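Local coordinates for protein exoglucanase A (Cellulomonas fimi, PDB 7CBD) that hydrolyses the beta-1,4-glucosidic linkages of cellulose with inversion of anomeric configuration, releasing cellobiose from the non-reducing chain ends through this family 6 catalytic domain, at residues K260-N265 with A318-N323. Residues are numbered along the deposited sequence; the frame is centred on the assembly and turned at random.
Sequences KFYEWN and AYVDAN
Val320 meets the loop 260-265 with one methyl: its CG1 lies 3.7 Å from Tyr262 CE2 and 4.0 Å from Phe261 CB. The methyl approaches the phenol ring at a slant. With CG1 anti to the backbone N (chi1 164°), the valine directs this branch toward Phe261 CB and the CD2-CE2 side of Tyr262. Of the Phe261 side chain, CB is what meets Val320; chi1 of -168° sends its ring away from the helix and alongside Tyr262. There Phe261 CD2 sits 3.6 Å above the Tyr262 plane, displaced from the ring centre, while Tyr262 CZ lies at the edge of the phenylalanine ring. Beside this apolar touch runs a polar bridge: a water accepts from Phe261 N at 2.9 Å and donates to Asp321 OD1, also at 2.9 Å. The same OD1 forms a salt bridge with Arg324, which probably helps to hold the carboxylate in place. Just before 318-323, Asn317 OD1 accepts a hydrogen bond from Lys260 N, a direct tie to the same short helix. On the loop side, Phe268 stacks on Tyr262, which starts a type I' turn ending at Asn265, closed by Asn265 N to Tyr262 O at 3.0 Å. Away from the predicted catalytic aspartates, the contact joins two excursions from the largely parallel beta barrel: helix 316-323, after strand 291-295, and the loop from strand 254-255 to helix 270-283.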
loop_
_atom_site.group_PDB
_atom_site.type_symbol
_atom_site.label_atom_id
_atom_site.label_comp_id
_atom_site.label_asym_id
_atom_site.label_seq_id
_atom_site.Cartn_x
_atom_site.Cartn_y
_atom_site.Cartn_z
ATOM N N LYS A 260 -18.862 -16.652 -3.937
ATOM C CA LYS A 260 -18.460 -15.798 -5.051
ATOM C C LYS A 260 -17.378 -14.803 -4.637
ATOM O O LYS A 260 -16.456 -14.514 -5.408
ATOM C CB LYS A 260 -19.703 -15.067 -5.575
ATOM C CG LYS A 260 -19.513 -14.257 -6.848
ATOM C CD LYS A 260 -20.817 -13.553 -7.246
ATOM C CE LYS A 260 -20.716 -12.940 -8.636
ATOM N NZ LYS A 260 -22.007 -12.365 -9.119
ATOM N N PHE A 261 -17.467 -14.276 -3.420
ATOM C CA PHE A 261 -16.505 -13.262 -3.016
ATOM C C PHE A 261 -15.109 -13.840 -2.814
ATOM O O PHE A 261 -14.115 -13.155 -3.086
ATOM C CB PHE A 261 -16.980 -12.565 -1.745
ATOM C CG PHE A 261 -16.207 -11.318 -1.417
ATOM C CD1 PHE A 261 -16.350 -10.173 -2.187
ATOM C CD2 PHE A 261 -15.325 -11.293 -0.345
ATOM C CE1 PHE A 261 -15.645 -9.022 -1.883
ATOM C CE2 PHE A 261 -14.621 -10.140 -0.031
ATOM C CZ PHE A 261 -14.780 -9.010 -0.802
ATOM N N TYR A 262 -14.998 -15.079 -2.331
ATOM C CA TYR A 262 -13.677 -15.588 -1.980
ATOM C C TYR A 262 -13.073 -16.546 -3.002
ATOM O O TYR A 262 -11.852 -16.719 -3.001
ATOM C CB TYR A 262 -13.658 -16.198 -0.569
ATOM C CG TYR A 262 -13.774 -15.154 0.515
ATOM C CD1 TYR A 262 -12.852 -14.121 0.617
ATOM C CD2 TYR A 262 -14.819 -15.189 1.422
ATOM C CE1 TYR A 262 -12.968 -13.159 1.601
ATOM C CE2 TYR A 262 -14.947 -14.236 2.414
ATOM C CZ TYR A 262 -14.022 -13.224 2.502
ATOM O OH TYR A 262 -14.165 -12.276 3.490
ATOM N N GLU A 263 -13.873 -17.172 -3.866
ATOM C CA GLU A 263 -13.328 -17.968 -4.977
ATOM C C GLU A 263 -12.352 -19.041 -4.485
ATOM O O GLU A 263 -11.310 -19.286 -5.095
ATOM C CB GLU A 263 -12.661 -17.080 -6.038
ATOM C CG GLU A 263 -13.584 -16.058 -6.688
ATOM C CD GLU A 263 -12.871 -15.116 -7.656
ATOM O OE1 GLU A 263 -11.633 -14.956 -7.565
ATOM O OE2 GLU A 263 -13.565 -14.510 -8.503
ATOM N N TRP A 264 -12.682 -19.672 -3.358
ATOM C CA TRP A 264 -11.941 -20.781 -2.733
ATOM C C TRP A 264 -10.672 -20.354 -1.980
ATOM O O TRP A 264 -9.962 -21.219 -1.456
ATOM C CB TRP A 264 -11.633 -21.946 -3.691
ATOM C CG TRP A 264 -12.866 -22.564 -4.315
ATOM C CD1 TRP A 264 -13.461 -22.202 -5.492
ATOM C CD2 TRP A 264 -13.643 -23.653 -3.796
ATOM N NE1 TRP A 264 -14.558 -22.997 -5.736
ATOM C CE2 TRP A 264 -14.689 -23.897 -4.711
ATOM C CE3 TRP A 264 -13.553 -24.446 -2.649
ATOM C CZ2 TRP A 264 -15.638 -24.899 -4.512
ATOM C CZ3 TRP A 264 -14.497 -25.441 -2.453
ATOM C CH2 TRP A 264 -15.526 -25.656 -3.380
ATOM N N ASN A 265 -10.370 -19.062 -1.911
ATOM C CA ASN A 265 -9.211 -18.560 -1.181
ATOM C C ASN A 265 -9.409 -18.771 0.322
ATOM O O ASN A 265 -10.476 -18.480 0.859
ATOM C CB ASN A 265 -9.138 -17.060 -1.473
ATOM C CG ASN A 265 -7.797 -16.433 -1.171
ATOM O OD1 ASN A 265 -7.005 -16.923 -0.363
ATOM N ND2 ASN A 265 -7.541 -15.306 -1.828
ATOM N N ALA A 318 -25.054 -15.637 0.801
ATOM C CA ALA A 318 -25.746 -14.707 1.687
ATOM C C ALA A 318 -24.988 -14.551 2.997
ATOM O O ALA A 318 -24.877 -13.441 3.534
ATOM C CB ALA A 318 -27.173 -15.198 1.943
ATOM N N TYR A 319 -24.448 -15.654 3.518
ATOM C CA TYR A 319 -23.686 -15.598 4.760
ATOM C C TYR A 319 -22.454 -14.725 4.596
ATOM O O TYR A 319 -22.188 -13.845 5.423
ATOM C CB TYR A 319 -23.281 -17.011 5.172
ATOM C CG TYR A 319 -22.585 -17.097 6.509
ATOM C CD1 TYR A 319 -23.315 -17.193 7.686
ATOM C CD2 TYR A 319 -21.196 -17.100 6.597
ATOM C CE1 TYR A 319 -22.683 -17.279 8.915
ATOM C CE2 TYR A 319 -20.554 -17.188 7.821
ATOM C CZ TYR A 319 -21.306 -17.282 8.981
ATOM O OH TYR A 319 -20.691 -17.368 10.212
ATOM N N VAL A 320 -21.678 -14.967 3.538
ATOM C CA VAL A 320 -20.465 -14.184 3.328
ATOM C C VAL A 320 -20.812 -12.729 3.051
ATOM O O VAL A 320 -20.197 -11.817 3.611
ATOM C CB VAL A 320 -19.602 -14.813 2.220
ATOM C CG1 VAL A 320 -18.561 -13.819 1.714
ATOM C CG2 VAL A 320 -18.944 -16.083 2.740
ATOM N N ASP A 321 -21.821 -12.487 2.208
ATOM C CA ASP A 321 -22.123 -11.117 1.808
ATOM C C ASP A 321 -22.696 -10.294 2.957
ATOM O O ASP A 321 -22.500 -9.073 2.998
ATOM C CB ASP A 321 -23.050 -11.117 0.590
ATOM C CG ASP A 321 -22.353 -11.604 -0.675
ATOM O OD1 ASP A 321 -21.100 -11.697 -0.678
ATOM O OD2 ASP A 321 -23.061 -11.900 -1.664
ATOM N N ALA A 322 -23.393 -10.931 3.898
ATOM C CA ALA A 322 -23.913 -10.192 5.042
ATOM C C ALA A 322 -22.851 -9.958 6.107
ATOM O O ALA A 322 -22.958 -9.001 6.881
ATOM C CB ALA A 322 -25.098 -10.936 5.661
ATOM N N ASN A 323 -21.822 -10.804 6.163
ATOM C CA ASN A 323 -20.901 -10.812 7.287
ATOM C C ASN A 323 -19.505 -10.290 6.972
ATOM O O ASN A 323 -18.738 -10.047 7.912
ATOM C CB ASN A 323 -20.819 -12.216 7.900
ATOM C CG ASN A 323 -22.112 -12.619 8.576
ATOM O OD1 ASN A 323 -22.674 -11.849 9.354
ATOM N ND2 ASN A 323 -22.596 -13.817 8.278
HETATM O O HOH W 1 -20.044 -14.070 -2.019
#